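Local coordinates for putative ring-cleaving dioxygenase MhqO (Bacillus subtilis subsp. subtilis, PDB 3OAJ), which is a putative iron-dependent extradiol dioxygenase that may cleave aromatic rings and so contribute to the degradation and detoxification of aromatic compounds, at residues W140-V145 / F307-L312; L160-D165 / H260-F265; D185-R190 / I199-T204. One frame throughout, in Å; residues are numbered along the deposited sequence.

Interaction 1 of 3, residues W140-V145 / F307-L312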
loop_
_atom_site.group_PDB
_atom_site.type_symbol
_atom_site.label_atom_id
_atom_site.label_comp_id
_atom_site.label_asym_id
_atom_site.label_seq_id
_atom_site.Cartn_x
_atom_site.Cartn_y
_atom_site.Cartn_z
ATOM N N TRP A 140 -1.157 9.442 15.109
ATOM C CA TRP A 140 -2.054 10.371 14.421
ATOM C C TRP A 140 -3.466 10.226 14.966
ATOM O O TRP A 140 -4.151 9.219 14.731
ATOM C CB TRP A 140 -2.042 10.134 12.918
ATOM C CG TRP A 140 -2.702 11.241 12.123
ATOM C CD1 TRP A 140 -3.859 11.146 11.384
ATOM C CD2 TRP A 140 -2.213 12.574 11.937
ATOM N NE1 TRP A 140 -4.119 12.349 10.768
ATOM C CE2 TRP A 140 -3.130 13.242 11.091
ATOM C CE3 TRP A 140 -1.078 13.270 12.393
ATOM C CZ2 TRP A 140 -2.958 14.580 10.705
ATOM C CZ3 TRP A 140 -0.919 14.614 12.016
ATOM C CH2 TRP A 140 -1.852 15.241 11.172
ATOM N N THR A 141 -3.894 11.243 15.702
ATOM C CA THR A 141 -5.253 11.285 16.243
ATOM C C THR A 141 -6.163 12.017 15.260
ATOM O O THR A 141 -5.865 13.138 14.841
ATOM C CB THR A 141 -5.289 11.938 17.647
ATOM O OG1 THR A 141 -4.517 11.144 18.557
ATOM C CG2 THR A 141 -6.717 12.028 18.163
ATOM N N PHE A 142 -7.255 11.368 14.869
ATOM C CA PHE A 142 -8.175 11.937 13.890
ATOM C C PHE A 142 -9.564 11.416 14.186
ATOM O O PHE A 142 -9.814 10.210 14.116
ATOM C CB PHE A 142 -7.743 11.576 12.464
ATOM C CG PHE A 142 -8.376 12.430 11.391
ATOM C CD1 PHE A 142 -7.920 13.722 11.146
ATOM C CD2 PHE A 142 -9.403 11.923 10.600
ATOM C CE1 PHE A 142 -8.493 14.507 10.143
ATOM C CE2 PHE A 142 -9.989 12.705 9.594
ATOM C CZ PHE A 142 -9.527 13.997 9.366
ATOM N N GLY A 143 -10.464 12.328 14.538
ATOM C CA GLY A 143 -11.786 11.939 15.016
ATOM C C GLY A 143 -11.664 11.131 16.296
ATOM O O GLY A 143 -10.952 11.526 17.225
ATOM N N GLU A 144 -12.349 9.992 16.339
ATOM C CA GLU A 144 -12.307 9.097 17.496
ATOM C C GLU A 144 -11.106 8.143 17.459
ATOM O O GLU A 144 -10.904 7.359 18.385
ATOM C CB GLU A 144 -13.609 8.286 17.599
ATOM C CG GLU A 144 -14.828 9.092 18.072
ATOM C CD GLU A 144 -16.099 8.254 18.190
ATOM O OE1 GLU A 144 -16.011 7.004 18.270
ATOM O OE2 GLU A 144 -17.198 8.855 18.220
ATOM N N VAL A 145 -10.301 8.211 16.403
ATOM C CA VAL A 145 -9.175 7.270 16.269
ATOM C C VAL A 145 -7.991 7.777 17.099
ATOM O O VAL A 145 -7.446 8.850 16.828
ATOM C CB VAL A 145 -8.771 7.028 14.787
ATOM C CG1 VAL A 145 -7.692 5.936 14.677
ATOM C CG2 VAL A 145 -9.986 6.623 13.960
ATOM N N PHE A 307 -10.798 18.915 -2.942
ATOM C CA PHE A 307 -11.220 18.001 -1.899
ATOM C C PHE A 307 -10.604 18.442 -0.584
ATOM O O PHE A 307 -9.610 19.168 -0.572
ATOM C CB PHE A 307 -10.861 16.531 -2.243
ATOM C CG PHE A 307 -9.400 16.198 -2.088
ATOM C CD1 PHE A 307 -8.927 15.642 -0.907
ATOM C CD2 PHE A 307 -8.504 16.418 -3.130
ATOM C CE1 PHE A 307 -7.575 15.327 -0.752
ATOM C CE2 PHE A 307 -7.153 16.108 -2.983
ATOM C CZ PHE A 307 -6.689 15.578 -1.793
ATOM N N GLU A 308 -11.203 18.023 0.524
ATOM C CA GLU A 308 -10.636 18.335 1.825
ATOM C C GLU A 308 -10.558 17.117 2.730
ATOM O O GLU A 308 -11.404 16.216 2.665
ATOM C CB GLU A 308 -11.358 19.516 2.494
ATOM C CG GLU A 308 -12.694 19.200 3.159
ATOM C CD GLU A 308 -13.194 20.326 4.071
ATOM O OE1 GLU A 308 -14.216 20.124 4.761
ATOM O OE2 GLU A 308 -12.563 21.407 4.110
ATOM N N VAL A 309 -9.519 17.087 3.553
ATOM C CA VAL A 309 -9.403 16.079 4.587
ATOM C C VAL A 309 -10.325 16.556 5.693
ATOM O O VAL A 309 -10.135 17.648 6.236
ATOM C CB VAL A 309 -7.952 15.974 5.087
ATOM C CG1 VAL A 309 -7.843 15.050 6.305
ATOM C CG2 VAL A 309 -7.037 15.494 3.955
ATOM N N ARG A 310 -11.340 15.755 6.006
ATOM C CA ARG A 310 -12.345 16.170 6.987
ATOM C C ARG A 310 -12.745 15.044 7.924
ATOM O O ARG A 310 -12.796 13.874 7.538
ATOM C CB ARG A 310 -13.584 16.749 6.288
ATOM C CG ARG A 310 -14.191 15.841 5.225
ATOM C CD ARG A 310 -15.255 16.532 4.416
ATOM N NE ARG A 310 -15.809 15.605 3.432
ATOM C CZ ARG A 310 -16.736 15.904 2.527
ATOM N NH1 ARG A 310 -17.250 17.130 2.453
ATOM N NH2 ARG A 310 -17.157 14.971 1.691
ATOM N N GLU A 311 -13.015 15.410 9.169
ATOM C CA GLU A 311 -13.564 14.462 10.118
ATOM C C GLU A 311 -15.031 14.225 9.786
ATOM O O GLU A 311 -15.764 15.153 9.432
ATOM C CB GLU A 311 -13.376 14.950 11.559
ATOM C CG GLU A 311 -11.920 14.921 12.025
ATOM C CD GLU A 311 -11.732 15.389 13.459
ATOM O OE1 GLU A 311 -12.652 16.047 14.001
ATOM O OE2 GLU A 311 -10.659 15.113 14.045
ATOM N N LEU A 312 -15.433 12.961 9.855
ATOM C CA LEU A 312 -16.813 12.576 9.643
ATOM C C LEU A 312 -17.421 12.363 11.024
ATOM O O LEU A 312 -18.623 12.224 11.167
ATOM C CB LEU A 312 -16.905 11.289 8.809
ATOM C CG LEU A 312 -15.978 11.105 7.595
ATOM C CD1 LEU A 312 -16.067 9.694 7.046
ATOM C CD2 LEU A 312 -16.263 12.113 6.489
#

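Interaction 2 of 3, residues L160-D165 / H260-F265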
loop_
_atom_site.group_PDB
_atom_site.type_symbol
_atom_site.label_atom_id
_atom_site.label_comp_id
_atom_site.label_asym_id
_atom_site.label_seq_id
_atom_site.Cartn_x
_atom_site.Cartn_y
_atom_site.Cartn_z
ATOM N N LEU A 160 -2.336 -12.623 -5.313
ATOM C CA LEU A 160 -2.980 -13.516 -6.271
ATOM C C LEU A 160 -2.050 -13.623 -7.472
ATOM O O LEU A 160 -1.878 -12.676 -8.223
ATOM C CB LEU A 160 -4.330 -12.951 -6.705
ATOM C CG LEU A 160 -5.285 -12.516 -5.589
ATOM C CD1 LEU A 160 -6.561 -11.940 -6.196
ATOM C CD2 LEU A 160 -5.629 -13.691 -4.673
ATOM N N SER A 161 -1.416 -14.777 -7.610
ATOM C CA SER A 161 -0.392 -14.989 -8.622
ATOM C C SER A 161 -0.881 -15.921 -9.734
ATOM O O SER A 161 -1.561 -16.919 -9.461
ATOM C CB SER A 161 0.855 -15.584 -7.957
ATOM O OG SER A 161 1.799 -16.014 -8.920
ATOM N N GLU A 162 -0.535 -15.613 -10.983
ATOM C CA GLU A 162 -0.833 -16.536 -12.082
ATOM C C GLU A 162 0.004 -17.813 -11.972
ATOM O O GLU A 162 -0.384 -18.853 -12.492
ATOM C CB GLU A 162 -0.596 -15.886 -13.443
ATOM C CG GLU A 162 -1.593 -14.791 -13.807
ATOM C CD GLU A 162 -1.424 -14.305 -15.234
ATOM O OE1 GLU A 162 -0.799 -15.019 -16.050
ATOM O OE2 GLU A 162 -1.927 -13.208 -15.535
ATOM N N GLN A 163 1.145 -17.717 -11.290
ATOM C CA GLN A 163 2.079 -18.836 -11.129
ATOM C C GLN A 163 2.630 -18.882 -9.703
ATOM O O GLN A 163 3.765 -18.482 -9.460
ATOM C CB GLN A 163 3.237 -18.719 -12.120
ATOM C CG GLN A 163 2.851 -18.867 -13.584
ATOM C CD GLN A 163 4.073 -19.099 -14.436
ATOM O OE1 GLN A 163 4.669 -20.179 -14.415
ATOM N NE2 GLN A 163 4.476 -18.075 -15.168
ATOM N N PRO A 164 1.813 -19.352 -8.750
ATOM C CA PRO A 164 2.182 -19.250 -7.337
ATOM C C PRO A 164 3.513 -19.932 -6.973
ATOM O O PRO A 164 4.197 -19.450 -6.073
ATOM C CB PRO A 164 1.008 -19.923 -6.616
ATOM C CG PRO A 164 -0.133 -19.792 -7.549
ATOM C CD PRO A 164 0.439 -19.864 -8.924
ATOM N N ASP A 165 3.882 -21.024 -7.651
ATOM C CA ASP A 165 5.163 -21.679 -7.371
ATOM C C ASP A 165 6.340 -20.733 -7.644
ATOM O O ASP A 165 7.306 -20.678 -6.875
ATOM C CB ASP A 165 5.330 -22.983 -8.171
ATOM C CG ASP A 165 4.366 -24.088 -7.735
ATOM O OD1 ASP A 165 3.797 -24.018 -6.626
ATOM O OD2 ASP A 165 4.178 -25.046 -8.513
ATOM N N HIS A 260 6.890 -13.368 -12.192
ATOM C CA HIS A 260 6.407 -14.394 -13.123
ATOM C C HIS A 260 4.924 -14.720 -12.963
ATOM O O HIS A 260 4.297 -15.204 -13.907
ATOM C CB HIS A 260 7.252 -15.670 -13.051
ATOM C CG HIS A 260 8.719 -15.440 -13.255
ATOM N ND1 HIS A 260 9.218 -14.584 -14.217
ATOM C CD2 HIS A 260 9.798 -15.941 -12.608
ATOM C CE1 HIS A 260 10.538 -14.588 -14.170
ATOM N NE2 HIS A 260 10.917 -15.410 -13.207
ATOM N N GLY A 261 4.374 -14.469 -11.772
ATOM C CA GLY A 261 2.929 -14.605 -11.560
ATOM C C GLY A 261 2.142 -13.391 -12.046
ATOM O O GLY A 261 0.926 -13.302 -11.834
ATOM N N GLU A 262 2.846 -12.472 -12.710
ATOM C CA GLU A 262 2.280 -11.267 -13.345
ATOM C C GLU A 262 1.953 -10.104 -12.400
ATOM O O GLU A 262 1.412 -9.087 -12.841
ATOM C CB GLU A 262 1.096 -11.598 -14.272
ATOM C CG GLU A 262 1.528 -12.351 -15.537
ATOM C CD GLU A 262 2.584 -11.588 -16.326
ATOM O OE1 GLU A 262 2.371 -10.386 -16.557
ATOM O OE2 GLU A 262 3.615 -12.185 -16.705
ATOM N N ILE A 263 2.325 -10.208 -11.124
ATOM C CA ILE A 263 2.175 -9.085 -10.215
ATOM C C ILE A 263 3.295 -8.086 -10.482
ATOM O O ILE A 263 4.450 -8.482 -10.659
ATOM C CB ILE A 263 2.216 -9.549 -8.747
ATOM C CG1 ILE A 263 1.215 -10.683 -8.503
ATOM C CG2 ILE A 263 1.870 -8.400 -7.816
ATOM C CD1 ILE A 263 1.410 -11.389 -7.154
ATOM N N LEU A 264 2.958 -6.797 -10.496
ATOM C CA LEU A 264 3.976 -5.768 -10.620
ATOM C C LEU A 264 4.576 -5.466 -9.250
ATOM O O LEU A 264 3.861 -5.054 -8.330
ATOM C CB LEU A 264 3.391 -4.512 -11.273
ATOM C CG LEU A 264 4.402 -3.374 -11.500
ATOM C CD1 LEU A 264 5.562 -3.839 -12.379
ATOM C CD2 LEU A 264 3.716 -2.145 -12.114
ATOM N N PHE A 265 5.887 -5.700 -9.128
ATOM C CA PHE A 265 6.611 -5.420 -7.894
ATOM C C PHE A 265 7.454 -4.160 -8.079
ATOM O O PHE A 265 7.825 -3.782 -9.201
ATOM C CB PHE A 265 7.572 -6.578 -7.583
ATOM C CG PHE A 265 6.951 -7.740 -6.807
ATOM C CD1 PHE A 265 5.572 -7.918 -6.706
ATOM C CD2 PHE A 265 7.784 -8.693 -6.221
ATOM C CE1 PHE A 265 5.038 -8.990 -6.017
ATOM C CE2 PHE A 265 7.253 -9.779 -5.500
ATOM C CZ PHE A 265 5.876 -9.929 -5.408
#

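Interaction 3 of 3, residues D185-R190 / I199-T204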
loop_
_atom_site.group_PDB
_atom_site.type_symbol
_atom_site.label_atom_id
_atom_site.label_comp_id
_atom_site.label_asym_id
_atom_site.label_seq_id
_atom_site.Cartn_x
_atom_site.Cartn_y
_atom_site.Cartn_z
ATOM N N ASP A 185 -5.898 -22.485 1.670
ATOM C CA ASP A 185 -5.390 -22.215 0.337
ATOM C C ASP A 185 -4.227 -21.226 0.290
ATOM O O ASP A 185 -4.031 -20.550 -0.720
ATOM C CB ASP A 185 -6.519 -21.761 -0.603
ATOM C CG ASP A 185 -6.144 -21.913 -2.075
ATOM O OD1 ASP A 185 -5.542 -22.947 -2.454
ATOM O OD2 ASP A 185 -6.435 -20.987 -2.853
ATOM N N PHE A 186 -3.441 -21.158 1.365
ATOM C CA PHE A 186 -2.387 -20.146 1.473
ATOM C C PHE A 186 -1.032 -20.702 1.864
ATOM O O PHE A 186 -0.949 -21.664 2.622
ATOM C CB PHE A 186 -2.763 -19.091 2.513
ATOM C CG PHE A 186 -4.016 -18.332 2.182
ATOM C CD1 PHE A 186 -4.022 -17.381 1.157
ATOM C CD2 PHE A 186 -5.184 -18.572 2.891
ATOM C CE1 PHE A 186 -5.196 -16.668 0.846
ATOM C CE2 PHE A 186 -6.358 -17.874 2.590
ATOM C CZ PHE A 186 -6.363 -16.921 1.567
ATOM N N VAL A 187 0.025 -20.084 1.347
ATOM C CA VAL A 187 1.333 -20.182 1.977
ATOM C C VAL A 187 1.671 -18.802 2.537
ATOM O O VAL A 187 1.393 -17.773 1.901
ATOM C CB VAL A 187 2.432 -20.751 1.028
ATOM C CG1 VAL A 187 2.596 -19.871 -0.202
ATOM C CG2 VAL A 187 3.758 -20.935 1.767
ATOM N N ARG A 188 2.235 -18.793 3.745
ATOM C CA ARG A 188 2.564 -17.549 4.448
ATOM C C ARG A 188 4.067 -17.352 4.548
ATOM O O ARG A 188 4.814 -18.292 4.871
ATOM C CB ARG A 188 1.954 -17.550 5.852
ATOM C CG ARG A 188 2.355 -16.348 6.715
ATOM C CD ARG A 188 1.440 -16.205 7.922
ATOM N NE ARG A 188 0.168 -15.609 7.522
ATOM C CZ ARG A 188 -0.715 -15.063 8.352
ATOM N NH1 ARG A 188 -0.466 -15.033 9.656
ATOM N NH2 ARG A 188 -1.837 -14.533 7.865
ATOM N N TYR A 189 4.487 -16.125 4.289
ATOM C CA TYR A 189 5.845 -15.671 4.384
ATOM C C TYR A 189 5.974 -14.480 5.325
ATOM O O TYR A 189 5.081 -13.733 5.452
ATOM C CB TYR A 189 6.362 -15.306 2.975
ATOM C CG TYR A 189 6.600 -16.500 2.102
ATOM C CD1 TYR A 189 7.715 -17.233 2.270
ATOM C CD2 TYR A 189 5.724 -16.902 1.141
ATOM C CE1 TYR A 189 7.963 -18.297 1.572
ATOM C CE2 TYR A 189 5.999 -18.046 0.409
ATOM C CZ TYR A 189 7.134 -18.712 0.659
ATOM O OH TYR A 189 7.537 -19.795 0.005
ATOM N N ARG A 190 7.115 -14.334 5.974
ATOM C CA ARG A 190 7.346 -13.220 6.886
ATOM C C ARG A 190 8.666 -12.547 6.521
ATOM O O ARG A 190 9.685 -13.226 6.347
ATOM C CB ARG A 190 7.357 -13.730 8.338
ATOM C CG ARG A 190 7.801 -12.750 9.391
ATOM C CD ARG A 190 7.578 -13.314 10.792
ATOM N NE ARG A 190 6.191 -13.170 11.214
ATOM C CZ ARG A 190 5.721 -12.104 11.861
ATOM N NH1 ARG A 190 6.543 -11.102 12.170
ATOM N NH2 ARG A 190 4.441 -12.051 12.217
ATOM N N ILE A 199 3.165 -11.842 4.525
ATOM C CA ILE A 199 2.769 -11.945 3.121
ATOM C C ILE A 199 2.149 -13.310 2.816
ATOM O O ILE A 199 2.837 -14.322 2.876
ATOM C CB ILE A 199 3.986 -11.666 2.189
ATOM C CG1 ILE A 199 4.747 -10.390 2.604
ATOM C CG2 ILE A 199 3.551 -11.652 0.722
ATOM C CD1 ILE A 199 3.890 -9.084 2.645
ATOM N N ASP A 200 0.857 -13.323 2.523
ATOM C CA ASP A 200 0.134 -14.537 2.195
ATOM C C ASP A 200 0.024 -14.639 0.691
ATOM O O ASP A 200 -0.172 -13.627 0.005
ATOM C CB ASP A 200 -1.257 -14.540 2.835
ATOM C CG ASP A 200 -1.187 -14.647 4.348
ATOM O OD1 ASP A 200 -0.399 -15.497 4.819
ATOM O OD2 ASP A 200 -1.878 -13.879 5.055
ATOM N N LEU A 201 0.220 -15.853 0.190
ATOM C CA LEU A 201 0.147 -16.133 -1.233
ATOM C C LEU A 201 -0.903 -17.217 -1.421
ATOM O O LEU A 201 -0.806 -18.301 -0.835
ATOM C CB LEU A 201 1.525 -16.575 -1.761
ATOM C CG LEU A 201 1.628 -17.175 -3.166
ATOM C CD1 LEU A 201 1.246 -16.170 -4.254
ATOM C CD2 LEU A 201 3.043 -17.681 -3.403
ATOM N N LYS A 202 -1.909 -16.916 -2.235
ATOM C CA LYS A 202 -2.949 -17.871 -2.566
ATOM C C LYS A 202 -2.372 -18.925 -3.506
ATOM O O LYS A 202 -1.661 -18.610 -4.463
ATOM C CB LYS A 202 -4.157 -17.160 -3.187
ATOM C CG LYS A 202 -5.395 -18.050 -3.289
ATOM C CD LYS A 202 -6.642 -17.227 -3.568
ATOM C CE LYS A 202 -7.856 -18.115 -3.866
ATOM N NZ LYS A 202 -8.281 -18.980 -2.737
ATOM N N LEU A 203 -2.664 -20.185 -3.215
ATOM C CA LEU A 203 -2.003 -21.277 -3.922
ATOM C C LEU A 203 -2.750 -21.759 -5.151
ATOM O O LEU A 203 -2.178 -22.466 -5.986
ATOM C CB LEU A 203 -1.681 -22.420 -2.967
ATOM C CG LEU A 203 -0.492 -22.057 -2.063
ATOM C CD1 LEU A 203 -0.378 -23.029 -0.922
ATOM C CD2 LEU A 203 0.817 -21.979 -2.840
ATOM N N THR A 204 -4.020 -21.387 -5.259
ATOM C CA THR A 204 -4.801 -21.755 -6.435
ATOM C C THR A 204 -5.228 -20.510 -7.215
ATOM O O THR A 204 -5.926 -19.647 -6.673
ATOM C CB THR A 204 -6.021 -22.650 -6.093
ATOM O OG1 THR A 204 -6.937 -21.937 -5.260
ATOM C CG2 THR A 204 -5.584 -23.933 -5.396
#

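Interaction 1 of 3, residues W140-V145 / F307-L312
Glu311 OE2 accepts the backbone N-H of Gly143 at 2.8 Å, the one hydrogen bond between these two loops. Gly143 follows Phe142 in a type II' beta turn running from Phe142 to Val145. The turn lies in the loop between strand 126-131 and strand 153-160, and the other loop is the C-terminal tail that follows helix 297-303. The N-H...O bond is somewhat bent, and the donor reaches OE2 from above the carboxylate plane, 60° out of it. Glycine suits the turn because its positive phi is strained for most other residues, and the amide it offers points toward the tail.

Phe142 supplies the apolar half of the contact. Its CG lies anti to the backbone N (chi1 -163°), which carries the ring out of the turn and across the tail. Glu311 CG sits over one face of that ring, 3.8 Å from the centroid, in a CH-pi contact. The long aliphatic stem of a glutamate can thus cover an aromatic face while its carboxylate travels on to the turn; the carboxylate plane stands 79° from the ring. Val309 approaches obliquely, whereas the carbonyl oxygen of Arg310 lies at the ring edge.

This is a surface contact, away from the metal site, and it joins the last modelled residues to the turn. Arg310 NH2 instead forms a salt bridge with Asp24 of helix 19-29, on which Val309 also packs. The apolar seam ends where Phe142 CZ meets Val309 CG1 at 3.6 Å.

Interaction 2 of 3, residues L160-D165 / H260-F265
With its OG anti to the backbone N (chi1 170°), Ser161 closes an ST turn and presses against Gly261; Gln163, with CG anti to its carbonyl carbon (chi1 -66°), extends toward His260. In the ST turn Ser161 OG accepts from Gln163 N at 3.0 Å, just ahead of helix 164-174, with Gln163 at the N-cap position. A second partner, Thr167 OG1, ties the same hydroxyl to the helix.

The contact joins this corner of the second VOC range to the turn leading into strand 264-269. Its firm bond runs from Glu162 N to Gly261 O at 2.9 Å, nearly straight at 168°, in the carbonyl plane and on a lone pair. Glycine fits because Ser161 OG lies only 3.2 Å from Gly261 CA, where a side chain would collide.

Gln163 NE2 adds a weak bond to His260 O, while its OE1 is hydrogen-bonded to Lys166 NZ. On the outer side Glu162 lays its carboxylate against the aliphatic stem of Glu262, CD 3.6 Å from Glu262 CG; Glu162 OE1 also has a long, weak ion pair with Arg208. On the inner side, toward metal ligand His218, Ile263 places CD1 3.7 Å from Leu160 O.

Interaction 3 of 3, residues D185-R190 / I199-T204
Arg188 and Asp200 form the tight polar centre of this antiparallel beta hairpin, strands 186-190 and 198-202 of the second VOC range, whereas Asp185 and Thr204 gather at its more exposed end. Arg188 grips Asp200 side-on with two nitrogens. NE donates to OD1 at 2.8 Å, almost straight at 176°, and NH2 donates to OD2; each oxygen uses its syn lone pair, and the guanidinium and carboxylate planes are nearly coplanar. Being directly paired across the strands, a non-hydrogen-bonded pair, the two residues emerge on one face and run side by side. Both are buried; Asp200 has a second salt bridge to Arg111, and Arg188 has one to Glu114 and a hydrogen bond to Tyr116 OH. Such a network would be expected to favour the charged forms.

The opposite face is apolar where Val187 pairs with Leu201 and Tyr189 with Ile199. Val187 CG1 rests 3.8 Å from Leu201 CB, and branched or bulky side chains suit this face because helix 164-174 packs on Leu201 and Tyr189. The Tyr189 hydroxyl is answered by Glu172 of that helix. Between the strands, Val187 and Leu201 exchange paired backbone bonds, as do Tyr189 and Ile199.

At the end away from the connecting loop the contact becomes more open. Leu203 carries the apolar packing this far, its CD2 3.8 Å from Val187 CG1, beside the polar cluster at Asp185. Phe186 meets Lys202 obliquely, its ring also forming a cation-pi contact with Arg111. Leu203 N still reaches Asp185 O at 2.9 Å, beyond the last strand pair. A chi1 of -161° swings the Asp185 carboxylate toward Lys202 and Thr204. There OD2 takes Lys202 NZ in a salt bridge at 2.7 Å on the anti side and the Thr204 OG1 hydrogen bond at 2.6 Å on the syn side.

From the N terminus, the chain first reaches 140-145, which opens interaction 1; that long loop closes only when the tail 307-312 returns, and strands 153-160 to 264-269 and helix 297-303 all lie within it. Inside, 160-165 begins the loop of interaction 2, completed at 260-265. Interaction 3, a short hairpin from 185-190 to 199-204, falls within that loop in turn, so the three are nested and none cross. Interactions 2 and 3 touch, with centres 12 Å apart: Pro164 O approaches Leu201 CD2 at 3.4 Å, joining the start of helix 164-174 to the hairpin. Interaction 1 lies on the opposite side of the chain's centre, joining the loop between strands 126-131 and 153-160 to the segment after helix 297-303.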